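Long-range contacts in putative glucose-6-phosphate 1-epimerase (Salmonella typhimurium, PDB 2HTA), which probably interconverts the alpha and beta anomers of glucose 6-phosphate, acting as a hexose-6-phosphate 1-epimerase of the galactose mutarotase-like superfamily: residues A60-W65 with A154-G159; H250-V255 with T283-A288; F182-I187 with I235-L240; K19-P24 with L43-H48; L136-A141 with H148-L153. All blocks are in the same frame, centred on the assembly; numbering follows the deposited sequence.

How the contacts relate
Along the chain, contact 4 closes first, followed by contact 1, contact 3 and contact 2, while contact 5 falls within the chain span that contact 1 brackets. Contacts 1 and 4 touch: their centres lie about 13 Å apart, and Leu63 CD1 packs 3.9 Å from Ile20 CD1. Contacts 1 and 5 share strand 151-158, which continues from one into the other, though their centres are about 21 Å apart. Contacts 2 and 3 each use one of the strands 278-286 and 172-183, neighbours in one sheet that carry the inferred catalytic residues Glu282 and His179. Contacts 3 and 5, centres about 37 Å apart, lie on opposite sides of the chain's centre, so the set is spread across both sides of the fold.

Contact 1: residues A60-W65 with A154-G159; sequences AHLLSW and ARFKVG
Phe156, Trp65 and Leu62 bury the largest areas in this contact, and both rings have their first torsion set so that they reach the other segment. In Phe156, CG stands anti to the carbonyl carbon, which brings the far rim of the ring, CE2 and CZ, to Leu62 and Ala60. Phe156 CE2 lies 3.9 Å from Leu62 CB. Phe156 CZ comes within 3.4 Å of Ala60 O, and both partners approach the ring obliquely. Leu62 has CG anti to its backbone N, so it is CB, the root of the side chain, that meets Phe156. Beside this pair the two methyls Ala60 CB and Ala154 CB face each other at 4.2 Å. The segments run 17° apart, yet matched CA atoms stay 7.0 to 8.7 Å apart and no backbone bond joins them: strands 61-67 and 151-158 belong to different antiparallel sheets, packed side chain to side chain as in a beta-sandwich. Trp65 supplies the one hydrogen bond across the gap. With CG anti to the backbone N (chi1 169°), the indole swings over to the end of the other segment, where Trp65 NE1 donates to Gly159 O at 3.0 Å. That oxygen sits in the indole plane and accepts the hydrogen bond on a lone pair, although the bond is bent to 145° at the hydrogen. On the same indole, CD1 rests 4.2 Å from Val158 CB. Phe55, from strand 51-56, meets the Phe156 ring edge-to-face.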
# COMPACT_ATOMS: atom_id res chain seq x y z
N ALA A 60 5.23 -8.87 1.55
CA ALA A 60 6.25 -7.86 1.14
C ALA A 60 5.68 -6.48 1.42
O ALA A 60 5.56 -5.64 0.51
CB ALA A 60 6.57 -7.99 -0.35
N HIS A 61 5.26 -6.28 2.66
CA HIS A 61 4.38 -5.18 3.02
C HIS A 61 5.20 -4.01 3.52
O HIS A 61 5.79 -4.04 4.60
CB HIS A 61 3.43 -5.65 4.15
CG HIS A 61 2.21 -4.79 4.33
ND1 HIS A 61 0.92 -5.30 4.26
CD2 HIS A 61 2.08 -3.48 4.67
CE1 HIS A 61 0.06 -4.32 4.49
NE2 HIS A 61 0.74 -3.20 4.73
N LEU A 62 5.23 -2.96 2.71
CA LEU A 62 5.88 -1.73 3.14
C LEU A 62 5.05 -1.12 4.27
O LEU A 62 3.94 -0.73 4.07
CB LEU A 62 6.00 -0.78 1.92
CG LEU A 62 6.63 0.60 2.20
CD1 LEU A 62 8.08 0.56 2.72
CD2 LEU A 62 6.54 1.42 0.86
N LEU A 63 5.63 -1.03 5.45
CA LEU A 63 4.94 -0.55 6.66
C LEU A 63 5.12 0.94 6.87
O LEU A 63 4.20 1.61 7.37
CB LEU A 63 5.59 -1.23 7.88
CG LEU A 63 5.62 -2.76 7.85
CD1 LEU A 63 6.36 -3.38 9.01
CD2 LEU A 63 4.15 -3.24 7.82
N SER A 64 6.27 1.48 6.47
CA SER A 64 6.56 2.91 6.80
C SER A 64 7.64 3.41 5.84
O SER A 64 8.43 2.62 5.35
CB SER A 64 7.03 3.08 8.28
OG SER A 64 8.32 2.53 8.49
N TRP A 65 7.67 4.73 5.63
CA TRP A 65 8.67 5.36 4.80
C TRP A 65 8.73 6.81 5.29
O TRP A 65 7.72 7.52 5.31
CB TRP A 65 8.30 5.27 3.28
CG TRP A 65 9.19 6.15 2.43
CD1 TRP A 65 10.58 6.14 2.38
CD2 TRP A 65 8.77 7.25 1.59
NE1 TRP A 65 11.02 7.09 1.48
CE2 TRP A 65 9.94 7.82 1.04
CE3 TRP A 65 7.51 7.79 1.24
CZ2 TRP A 65 9.91 8.93 0.16
CZ3 TRP A 65 7.47 8.87 0.34
CH2 TRP A 65 8.67 9.45 -0.17
N ALA A 154 7.92 -7.91 -6.06
CA ALA A 154 7.61 -6.54 -5.59
C ALA A 154 8.99 -5.87 -5.46
O ALA A 154 9.84 -6.35 -4.69
CB ALA A 154 6.88 -6.55 -4.25
N ARG A 155 9.22 -4.85 -6.26
CA ARG A 155 10.50 -4.11 -6.26
C ARG A 155 10.23 -2.77 -5.69
O ARG A 155 9.26 -2.11 -6.12
CB ARG A 155 11.03 -4.00 -7.69
CG ARG A 155 11.28 -5.36 -8.37
CD ARG A 155 11.93 -5.16 -9.72
NE ARG A 155 12.53 -6.39 -10.22
CZ ARG A 155 11.91 -7.25 -11.02
NH1 ARG A 155 12.53 -8.36 -11.43
NH2 ARG A 155 10.68 -6.98 -11.45
N PHE A 156 11.02 -2.37 -4.68
CA PHE A 156 10.89 -1.10 -4.00
C PHE A 156 12.14 -0.27 -4.17
O PHE A 156 13.23 -0.84 -4.22
CB PHE A 156 10.73 -1.32 -2.51
CG PHE A 156 9.48 -2.06 -2.17
CD1 PHE A 156 9.47 -3.46 -2.22
CD2 PHE A 156 8.31 -1.36 -1.88
CE1 PHE A 156 8.25 -4.17 -1.91
CE2 PHE A 156 7.12 -2.08 -1.53
CZ PHE A 156 7.12 -3.46 -1.57
N LYS A 157 11.99 1.04 -4.25
CA LYS A 157 13.15 1.98 -4.17
C LYS A 157 12.81 2.96 -3.06
O LYS A 157 11.82 3.65 -3.16
CB LYS A 157 13.30 2.71 -5.50
CG LYS A 157 13.62 1.79 -6.62
CD LYS A 157 14.19 2.63 -7.80
CE LYS A 157 14.65 1.75 -8.94
NZ LYS A 157 15.07 2.63 -10.07
N VAL A 158 13.55 2.96 -1.94
CA VAL A 158 13.21 3.84 -0.85
C VAL A 158 14.34 4.82 -0.64
O VAL A 158 15.48 4.43 -0.48
CB VAL A 158 12.83 3.09 0.48
CG1 VAL A 158 11.57 2.23 0.23
CG2 VAL A 158 13.97 2.17 0.96
N GLY A 159 14.01 6.08 -0.75
CA GLY A 159 14.98 7.14 -0.64
C GLY A 159 14.28 8.44 -0.45
O GLY A 159 13.33 8.56 0.32

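Contact 2: residues H250-V255 with T283-A288; sequences HHLNVV and TVYATA
The side chain of Asn253 plugs the corner where the chain turns after strand 278-286. Its CG lies anti to the carbonyl carbon (chi1 -48°), carrying the amide into the bend formed by Ala286 and Thr287. There OD1 accepts two backbone hydrogen bonds: from Ala286 N at 2.8 Å, nearly along the C=O axis, and from Thr287 N at 3.0 Å, on a lone pair. The other arm of the amide, ND2, donates to Thr287 OG1 at 2.9 Å with the hydroxyl in the amide plane, so three bonds fix the rotation of the group. Leu252 and Asn253 both face Val284, a classic beta bulge in the antiparallel pairing of strands 253-258 and 278-286; Val284 O accepts from both Leu252 N and Asn253 N. At the bulge, Leu252 lies over Tyr285. Its CB stands over the centre of the phenol ring, 4.2 Å from the centroid and 5° off the normal, a CH-pi contact, while Leu252 CD2 touches both Tyr285 CE2 and Ala288 CB, each at 3.6 Å. The carbonyl oxygen His250 O meets the rim of the same ring, in its plane. Further along, Val255 CG2 meets Val284 CG2 at 3.7 Å. The Val255 side chain also comes about 4 Å, at nearest atoms, from those of Glu282, an inferred active-site residue, and Asp223, which by similarity binds the substrate.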
# COMPACT_ATOMS: atom_id res chain seq x y z
N HIS A 250 0.68 1.95 -15.26
CA HIS A 250 0.21 0.63 -15.70
C HIS A 250 -1.13 0.27 -15.09
O HIS A 250 -1.53 -0.89 -15.18
CB HIS A 250 1.25 -0.51 -15.47
CG HIS A 250 2.66 -0.10 -15.74
ND1 HIS A 250 3.08 0.32 -16.98
CD2 HIS A 250 3.74 -0.02 -14.92
CE1 HIS A 250 4.37 0.65 -16.93
NE2 HIS A 250 4.80 0.44 -15.69
N HIS A 251 -1.80 1.24 -14.46
CA HIS A 251 -3.05 1.01 -13.72
C HIS A 251 -4.22 1.31 -14.61
O HIS A 251 -4.04 1.82 -15.76
CB HIS A 251 -3.12 2.03 -12.51
CG HIS A 251 -3.23 3.42 -13.01
ND1 HIS A 251 -2.23 3.98 -13.80
CD2 HIS A 251 -4.25 4.30 -13.02
CE1 HIS A 251 -2.61 5.19 -14.16
NE2 HIS A 251 -3.83 5.40 -13.74
N LEU A 252 -5.42 1.00 -14.09
CA LEU A 252 -6.68 1.44 -14.74
C LEU A 252 -7.46 2.47 -13.94
O LEU A 252 -8.19 3.31 -14.50
CB LEU A 252 -7.62 0.25 -14.99
CG LEU A 252 -8.30 0.10 -16.33
CD1 LEU A 252 -7.27 0.32 -17.55
CD2 LEU A 252 -8.94 -1.30 -16.34
N ASN A 253 -7.29 2.44 -12.63
CA ASN A 253 -8.15 3.14 -11.72
C ASN A 253 -7.32 3.70 -10.58
O ASN A 253 -6.18 3.24 -10.34
CB ASN A 253 -9.16 2.14 -11.07
CG ASN A 253 -9.83 1.25 -12.07
OD1 ASN A 253 -9.78 -0.00 -11.94
ND2 ASN A 253 -10.51 1.86 -13.07
N VAL A 254 -7.88 4.67 -9.87
CA VAL A 254 -7.35 5.06 -8.56
C VAL A 254 -8.48 4.92 -7.59
O VAL A 254 -9.61 5.17 -7.99
CB VAL A 254 -6.83 6.50 -8.60
CG1 VAL A 254 -6.45 7.03 -7.17
CG2 VAL A 254 -5.60 6.53 -9.52
N VAL A 255 -8.21 4.47 -6.35
CA VAL A 255 -9.21 4.45 -5.32
C VAL A 255 -8.87 5.42 -4.21
O VAL A 255 -7.71 5.47 -3.79
CB VAL A 255 -9.41 3.02 -4.76
CG1 VAL A 255 -10.23 3.01 -3.46
CG2 VAL A 255 -10.15 2.24 -5.86
N THR A 283 -3.28 2.67 -6.12
CA THR A 283 -3.07 2.39 -7.56
C THR A 283 -3.75 1.08 -7.86
O THR A 283 -3.43 0.05 -7.25
CB THR A 283 -1.59 2.24 -7.91
OG1 THR A 283 -0.90 3.43 -7.50
CG2 THR A 283 -1.42 2.09 -9.40
N VAL A 284 -4.66 1.10 -8.83
CA VAL A 284 -5.64 -0.01 -8.93
C VAL A 284 -5.82 -0.51 -10.35
O VAL A 284 -5.80 0.27 -11.29
CB VAL A 284 -7.01 0.41 -8.30
CG1 VAL A 284 -8.14 -0.65 -8.52
CG2 VAL A 284 -6.88 0.72 -6.78
N TYR A 285 -6.01 -1.82 -10.53
CA TYR A 285 -6.38 -2.35 -11.83
C TYR A 285 -7.60 -3.22 -11.54
O TYR A 285 -7.44 -4.36 -11.19
CB TYR A 285 -5.24 -3.16 -12.41
CG TYR A 285 -5.33 -3.24 -13.93
CD1 TYR A 285 -4.40 -2.60 -14.75
CD2 TYR A 285 -6.41 -3.90 -14.54
CE1 TYR A 285 -4.48 -2.62 -16.19
CE2 TYR A 285 -6.50 -3.95 -15.99
CZ TYR A 285 -5.53 -3.33 -16.79
OH TYR A 285 -5.60 -3.39 -18.19
N ALA A 286 -8.79 -2.62 -11.55
CA ALA A 286 -10.02 -3.35 -11.05
C ALA A 286 -11.17 -3.42 -12.11
O ALA A 286 -11.90 -4.43 -12.19
CB ALA A 286 -10.54 -2.77 -9.77
N THR A 287 -11.39 -2.35 -12.86
CA THR A 287 -12.58 -2.29 -13.71
C THR A 287 -12.50 -3.17 -14.99
O THR A 287 -13.50 -3.31 -15.73
CB THR A 287 -12.98 -0.83 -14.07
OG1 THR A 287 -11.85 -0.19 -14.67
CG2 THR A 287 -13.29 -0.02 -12.87
N ALA A 288 -11.33 -3.75 -15.25
CA ALA A 288 -11.17 -4.79 -16.25
C ALA A 288 -10.02 -5.64 -15.71
O ALA A 288 -9.27 -5.17 -14.88
CB ALA A 288 -10.77 -4.18 -17.63

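Contact 3: residues F182-I187 with I235-L240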
# COMPACT_ATOMS: atom_id res chain seq x y z
N PHE A 182 -1.67 6.91 3.54
CA PHE A 182 -0.85 8.09 3.67
C PHE A 182 -1.22 8.80 4.94
O PHE A 182 -2.39 9.01 5.24
CB PHE A 182 -1.05 8.98 2.44
CG PHE A 182 -0.53 8.34 1.20
CD1 PHE A 182 -1.41 7.77 0.26
CD2 PHE A 182 0.84 8.20 1.00
CE1 PHE A 182 -0.91 7.11 -0.87
CE2 PHE A 182 1.36 7.57 -0.15
CZ PHE A 182 0.48 7.02 -1.08
N ASN A 183 -0.18 9.13 5.69
CA ASN A 183 -0.25 9.85 6.96
C ASN A 183 -0.63 11.30 6.67
O ASN A 183 0.01 11.97 5.86
CB ASN A 183 1.12 9.72 7.64
CG ASN A 183 1.16 10.26 9.07
OD1 ASN A 183 0.21 10.11 9.83
ND2 ASN A 183 2.30 10.89 9.44
N VAL A 184 -1.72 11.74 7.27
CA VAL A 184 -2.20 13.12 7.13
C VAL A 184 -2.41 13.74 8.51
O VAL A 184 -2.63 13.03 9.50
CB VAL A 184 -3.50 13.28 6.27
CG1 VAL A 184 -3.25 12.78 4.86
CG2 VAL A 184 -4.70 12.55 6.88
N GLY A 185 -2.34 15.07 8.58
CA GLY A 185 -2.56 15.74 9.89
C GLY A 185 -3.98 15.62 10.40
O GLY A 185 -4.21 15.31 11.59
N ASP A 186 -4.93 15.87 9.51
CA ASP A 186 -6.33 15.79 9.86
C ASP A 186 -7.19 15.55 8.63
O ASP A 186 -7.30 16.42 7.75
CB ASP A 186 -6.73 17.14 10.46
CG ASP A 186 -8.15 17.17 10.99
OD1 ASP A 186 -8.99 16.30 10.68
OD2 ASP A 186 -8.41 18.11 11.76
N ILE A 187 -7.88 14.43 8.61
CA ILE A 187 -8.63 14.06 7.41
C ILE A 187 -9.68 15.12 7.03
O ILE A 187 -10.03 15.30 5.85
CB ILE A 187 -9.31 12.69 7.61
CG1 ILE A 187 -10.04 12.24 6.35
CG2 ILE A 187 -10.26 12.75 8.79
CD1 ILE A 187 -9.12 11.86 5.16
N ILE A 235 -2.24 14.82 -2.79
CA ILE A 235 -2.89 14.91 -1.46
C ILE A 235 -2.42 16.26 -0.85
O ILE A 235 -1.20 16.48 -0.73
CB ILE A 235 -2.47 13.79 -0.48
CG1 ILE A 235 -2.74 12.42 -1.16
CG2 ILE A 235 -3.13 13.97 0.96
CD1 ILE A 235 -2.18 11.21 -0.41
N HIS A 236 -3.36 17.13 -0.53
CA HIS A 236 -3.01 18.46 0.02
C HIS A 236 -3.27 18.40 1.51
O HIS A 236 -4.41 18.18 1.90
CB HIS A 236 -3.92 19.51 -0.61
CG HIS A 236 -3.86 19.52 -2.10
ND1 HIS A 236 -3.09 20.40 -2.80
CD2 HIS A 236 -4.50 18.75 -3.02
CE1 HIS A 236 -3.24 20.19 -4.10
NE2 HIS A 236 -4.09 19.18 -4.26
N ASP A 237 -2.23 18.67 2.32
CA ASP A 237 -2.32 18.56 3.76
C ASP A 237 -1.89 19.87 4.43
O ASP A 237 -0.71 20.11 4.57
CB ASP A 237 -1.42 17.44 4.27
CG ASP A 237 -1.61 17.15 5.76
OD1 ASP A 237 -2.15 17.98 6.56
OD2 ASP A 237 -1.20 16.07 6.16
N ALA A 238 -2.86 20.68 4.81
CA ALA A 238 -2.61 21.99 5.41
C ALA A 238 -2.00 21.83 6.81
O ALA A 238 -1.14 22.64 7.23
CB ALA A 238 -3.93 22.80 5.49
N THR A 239 -2.40 20.77 7.53
CA THR A 239 -1.92 20.55 8.90
C THR A 239 -0.42 20.19 9.00
O THR A 239 0.33 20.79 9.79
CB THR A 239 -2.77 19.52 9.60
OG1 THR A 239 -4.15 19.92 9.50
CG2 THR A 239 -2.32 19.35 11.05
N LEU A 240 0.04 19.26 8.17
CA LEU A 240 1.45 18.92 8.12
C LEU A 240 2.17 19.80 7.13
O LEU A 240 3.36 19.61 6.87
CB LEU A 240 1.61 17.43 7.73
CG LEU A 240 1.00 16.42 8.71
CD1 LEU A 240 1.37 14.97 8.41
CD2 LEU A 240 1.37 16.80 10.13
O HOH W 1 0.27 14.41 4.67
O HOH W 2 -4.58 17.01 7.07
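The Phe182 ring is met obliquely by the end of Ile235, whose CD1 lies 3.6 Å from Phe182 CD1; the two side chains cross at about a right angle. The second flat group, the Asp237 carboxylate, is gripped by several donors. OD2 accepts from Gly185 N at 2.9 Å on its syn lone pair, and a water bridges the same OD2 to Asn183 O, donating to each at 2.7 Å. Above the carboxylate plane, Leu240 N donates to OD1 at 3.0 Å, which makes an Asx motif and turns the chain as the strand ends. A second water accepts a hydrogen bond from Asp186 N and donates one to OD1. Gly185 lies close against this turn: its CA is 3.8 Å from Thr239 CB. Leu240 CG closes over Gly185 N at 3.6 Å. The contact thus ties the ends of two strands from different sheets: 172-183, which pairs with 278-286 through Phe182 and Val279, and 232-237, which pairs with 242-249 through Ile235 and Ile244. Between these sheets Phe182 also packs on Ile244, Val246 and Ile304.

Contact 4: residues K19-P24 with L43-H48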
# COMPACT_ATOMS: atom_id res chain seq x y z
N LYS A 19 8.17 1.96 17.48
CA LYS A 19 8.31 0.60 18.07
C LYS A 19 9.18 -0.33 17.19
O LYS A 19 10.09 -1.02 17.68
CB LYS A 19 6.94 -0.01 18.30
CG LYS A 19 6.20 0.52 19.53
CD LYS A 19 5.07 -0.49 19.95
N ILE A 20 8.97 -0.25 15.89
CA ILE A 20 9.63 -1.13 14.97
C ILE A 20 11.12 -0.76 14.96
O ILE A 20 12.00 -1.62 14.98
CB ILE A 20 9.00 -0.98 13.53
CG1 ILE A 20 7.60 -1.60 13.55
CG2 ILE A 20 9.93 -1.62 12.46
CD1 ILE A 20 6.75 -1.30 12.29
N PHE A 21 11.40 0.53 14.91
CA PHE A 21 12.81 0.96 14.80
C PHE A 21 13.56 0.83 16.15
O PHE A 21 14.79 0.90 16.18
CB PHE A 21 12.88 2.39 14.30
CG PHE A 21 12.68 2.49 12.80
CD1 PHE A 21 13.78 2.48 11.96
CD2 PHE A 21 11.40 2.51 12.26
CE1 PHE A 21 13.62 2.51 10.58
CE2 PHE A 21 11.23 2.54 10.86
CZ PHE A 21 12.37 2.55 10.03
N ALA A 22 12.81 0.58 17.22
CA ALA A 22 13.42 0.31 18.55
C ALA A 22 13.76 -1.16 18.73
O ALA A 22 14.50 -1.52 19.66
CB ALA A 22 12.47 0.81 19.66
N LEU A 23 13.25 -2.02 17.84
CA LEU A 23 13.49 -3.48 17.96
C LEU A 23 14.97 -3.90 17.83
O LEU A 23 15.73 -3.23 17.11
CB LEU A 23 12.66 -4.24 16.91
CG LEU A 23 11.14 -4.17 16.98
CD1 LEU A 23 10.56 -4.71 15.72
CD2 LEU A 23 10.62 -4.96 18.15
N PRO A 24 15.39 -4.98 18.55
CA PRO A 24 16.75 -5.51 18.45
C PRO A 24 17.01 -6.01 17.04
O PRO A 24 16.09 -6.52 16.39
CB PRO A 24 16.74 -6.75 19.38
CG PRO A 24 15.59 -6.61 20.19
CD PRO A 24 14.59 -5.75 19.53
N LEU A 43 10.60 -8.72 10.14
CA LEU A 43 10.59 -7.38 9.49
C LEU A 43 11.98 -7.08 8.89
O LEU A 43 12.99 -7.47 9.46
CB LEU A 43 10.27 -6.25 10.50
CG LEU A 43 9.02 -6.50 11.35
CD1 LEU A 43 8.69 -5.30 12.26
CD2 LEU A 43 7.80 -6.79 10.42
N ILE A 44 11.99 -6.39 7.76
CA ILE A 44 13.20 -5.85 7.17
C ILE A 44 13.18 -4.34 7.38
O ILE A 44 12.25 -3.65 6.97
CB ILE A 44 13.32 -6.19 5.66
CG1 ILE A 44 13.19 -7.72 5.40
CG2 ILE A 44 14.59 -5.52 5.08
CD1 ILE A 44 14.33 -8.60 6.02
N VAL A 45 14.20 -3.84 8.08
CA VAL A 45 14.21 -2.47 8.51
C VAL A 45 15.39 -1.73 7.84
O VAL A 45 16.52 -2.19 7.91
CB VAL A 45 14.30 -2.33 10.06
CG1 VAL A 45 14.38 -0.87 10.44
CG2 VAL A 45 13.09 -3.03 10.78
N VAL A 46 15.07 -0.62 7.17
CA VAL A 46 16.03 0.23 6.50
C VAL A 46 16.27 1.43 7.43
O VAL A 46 15.38 2.24 7.69
CB VAL A 46 15.47 0.77 5.13
CG1 VAL A 46 16.48 1.78 4.47
CG2 VAL A 46 15.15 -0.38 4.16
N ASP A 47 17.48 1.55 7.95
CA ASP A 47 17.78 2.72 8.76
C ASP A 47 19.02 3.34 8.07
O ASP A 47 20.17 2.95 8.34
CB ASP A 47 18.10 2.26 10.18
CG ASP A 47 18.41 3.43 11.13
OD1 ASP A 47 18.61 4.58 10.69
OD2 ASP A 47 18.47 3.19 12.36
N HIS A 48 18.75 4.24 7.12
CA HIS A 48 19.79 4.78 6.24
C HIS A 48 19.85 6.27 6.53
O HIS A 48 18.85 6.86 6.96
CB HIS A 48 19.30 4.49 4.79
CG HIS A 48 20.16 5.03 3.70
ND1 HIS A 48 20.13 6.35 3.29
CD2 HIS A 48 21.00 4.40 2.85
CE1 HIS A 48 20.93 6.50 2.26
NE2 HIS A 48 21.49 5.34 1.99
O HOH W 3 17.26 1.38 14.03
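Apolar contacts dominate, and they centre on two residues of strand 41-48. Leu43 offers CD1 to the helix end, where it takes Ile20 CG2 at 3.9 Å and Leu23 CD1 at 4.0 Å, both side chains crossing Leu43 at about a right angle. Val45 divides its two branches between Ile20 and Phe21. CG2, anti to the carbonyl carbon, meets Ile20 CG2 at 3.8 Å, whereas CG1, anti to the backbone N (chi1 177°), reaches Phe21 CE1 at 3.5 Å. Ile20 CG2 thus touches both Leu43 and Val45, which are two residues apart on one face of the strand. The aromatic contact is of a different kind: Phe21 turns its edge to the strand backbone, and Val46 O lies in the ring plane 3.4 Å from CE1. Phe21 CG stands anti to the carbonyl carbon (chi1 -79°), which brings the ring end closer to the strand than its CB direction alone would. Polar links are indirect, since no hydrogen bond joins the segments. One water donates to Asp47 OD2 at 2.7 Å and, weakly, to Phe21 O. Beyond the two segments, Ile20 packs on Ser54 and Phe21 on Lys52, both from the adjoining strand 51-56. The arrangement is that of a short N-terminal helix, 14-22, laid by its last turn against one face of an antiparallel sheet, with Val46 directed to the other side, where it packs on Val130.

Contact 5: residues L136-A141 with H148-L153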
# COMPACT_ATOMS: atom_id res chain seq x y z
N LEU A 136 7.27 -13.83 -4.32
CA LEU A 136 6.30 -14.81 -3.83
C LEU A 136 6.07 -15.82 -4.93
O LEU A 136 5.99 -15.45 -6.10
CB LEU A 136 4.99 -14.14 -3.43
CG LEU A 136 3.94 -15.12 -2.84
CD1 LEU A 136 4.32 -15.46 -1.38
CD2 LEU A 136 2.63 -14.39 -2.85
N GLN A 137 6.04 -17.12 -4.58
CA GLN A 137 5.75 -18.13 -5.61
C GLN A 137 4.59 -19.00 -5.20
O GLN A 137 4.33 -19.18 -4.01
CB GLN A 137 6.95 -19.02 -5.88
CG GLN A 137 8.10 -18.20 -6.54
CD GLN A 137 9.17 -19.08 -7.03
OE1 GLN A 137 9.97 -19.56 -6.23
NE2 GLN A 137 9.22 -19.32 -8.34
N SER A 138 3.92 -19.55 -6.18
CA SER A 138 2.88 -20.55 -5.90
C SER A 138 3.48 -21.78 -5.25
O SER A 138 4.70 -22.04 -5.33
CB SER A 138 2.17 -20.95 -7.22
OG SER A 138 3.11 -21.24 -8.22
N SER A 139 2.64 -22.53 -4.56
CA SER A 139 3.08 -23.72 -3.85
C SER A 139 1.86 -24.64 -3.87
O SER A 139 0.78 -24.23 -4.29
CB SER A 139 3.39 -23.36 -2.42
OG SER A 139 2.20 -22.93 -1.77
N GLU A 140 2.03 -25.86 -3.34
CA GLU A 140 0.87 -26.74 -3.22
C GLU A 140 -0.22 -26.09 -2.39
O GLU A 140 -1.43 -26.21 -2.72
CB GLU A 140 1.29 -28.07 -2.60
CG GLU A 140 0.05 -28.96 -2.34
CD GLU A 140 0.41 -30.34 -1.79
OE1 GLU A 140 1.60 -30.72 -1.88
OE2 GLU A 140 -0.52 -31.03 -1.28
N ALA A 141 0.15 -25.39 -1.31
CA ALA A 141 -0.85 -24.67 -0.53
C ALA A 141 -1.67 -23.60 -1.31
O ALA A 141 -2.91 -23.56 -1.22
CB ALA A 141 -0.22 -24.05 0.71
N HIS A 148 -3.33 -21.90 -10.20
CA HIS A 148 -2.49 -21.28 -11.22
C HIS A 148 -1.08 -21.12 -10.62
O HIS A 148 -0.92 -20.66 -9.48
CB HIS A 148 -2.99 -19.87 -11.53
CG HIS A 148 -4.45 -19.80 -11.85
ND1 HIS A 148 -4.93 -20.01 -13.12
CD2 HIS A 148 -5.53 -19.58 -11.06
CE1 HIS A 148 -6.26 -19.92 -13.12
NE2 HIS A 148 -6.65 -19.66 -11.88
N ASP A 149 -0.07 -21.50 -11.38
CA ASP A 149 1.25 -21.21 -10.92
C ASP A 149 1.61 -19.75 -11.18
O ASP A 149 1.12 -19.14 -12.13
CB ASP A 149 2.27 -22.19 -11.46
CG ASP A 149 2.28 -23.48 -10.63
OD1 ASP A 149 2.74 -23.52 -9.41
OD2 ASP A 149 1.75 -24.42 -11.17
N PHE A 150 2.46 -19.20 -10.32
CA PHE A 150 2.84 -17.79 -10.49
C PHE A 150 4.17 -17.52 -9.77
O PHE A 150 4.57 -18.28 -8.88
CB PHE A 150 1.73 -16.86 -9.89
CG PHE A 150 1.61 -16.93 -8.35
CD1 PHE A 150 0.67 -17.79 -7.74
CD2 PHE A 150 2.41 -16.14 -7.53
CE1 PHE A 150 0.57 -17.82 -6.35
CE2 PHE A 150 2.37 -16.20 -6.14
CZ PHE A 150 1.40 -17.06 -5.54
N THR A 151 4.85 -16.45 -10.20
CA THR A 151 5.92 -15.83 -9.42
C THR A 151 5.61 -14.32 -9.42
O THR A 151 5.46 -13.70 -10.50
CB THR A 151 7.30 -16.04 -10.07
OG1 THR A 151 7.54 -17.44 -10.20
CG2 THR A 151 8.38 -15.42 -9.20
N LEU A 152 5.48 -13.74 -8.23
CA LEU A 152 5.13 -12.35 -8.07
C LEU A 152 6.37 -11.68 -7.49
O LEU A 152 6.99 -12.24 -6.56
CB LEU A 152 4.04 -12.21 -7.01
CG LEU A 152 2.66 -11.65 -7.22
CD1 LEU A 152 1.98 -11.33 -5.81
CD2 LEU A 152 2.59 -10.44 -8.15
N LEU A 153 6.78 -10.56 -8.10
CA LEU A 153 7.90 -9.76 -7.62
C LEU A 153 7.43 -8.39 -7.19
O LEU A 153 6.64 -7.77 -7.89
CB LEU A 153 8.98 -9.58 -8.72
CG LEU A 153 9.55 -10.95 -9.08
CD1 LEU A 153 10.04 -11.08 -10.46
CD2 LEU A 153 10.66 -11.33 -8.09
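Strands 130-137 and 151-158 form an antiparallel pair whose connection carries the short helix 140-145, and this contact lies where the pair opens toward it. Leu136 and Leu152 make the hydrogen-bonded pair: Leu136 N donates to Leu152 O and Leu152 N to Leu136 O, each at 2.8 Å and nearly straight (167° and 172°). In the next, non-hydrogen-bonded pair, Gln137 and Thr151 lie alongside each other and Gln137 NE2 donates to Thr151 OG1 at 3.1 Å. Pairing then continues in a modified form. Ser138 N donates to Phe150 O from above the carbonyl plane, but the return bond comes from a side chain: Ser138 OG, in the crowded position between its backbone N and carbonyl carbon, accepts from Phe150 N at 3.0 Å. The same hydroxyl donates a hydrogen bond to Asp149 OD1 at 2.6 Å, on the anti lone pair. That carboxylate oxygen also forms a salt bridge with Arg143 of helix 140-145, which would probably stabilise its negative charge. Ser139 occupies the N-cap position of this helix, its side chain capping a backbone N. On the side of Leu136 and Leu152, Leu136 CD2 packs 3.8 Å from Phe150 CE2. Phe150 takes the crowded first torsion too (chi1 68°), folding its ring back against the opposite backbone, so that Ser138 N stands 3.5 Å above the plane of the Phe150 ring, over its centre.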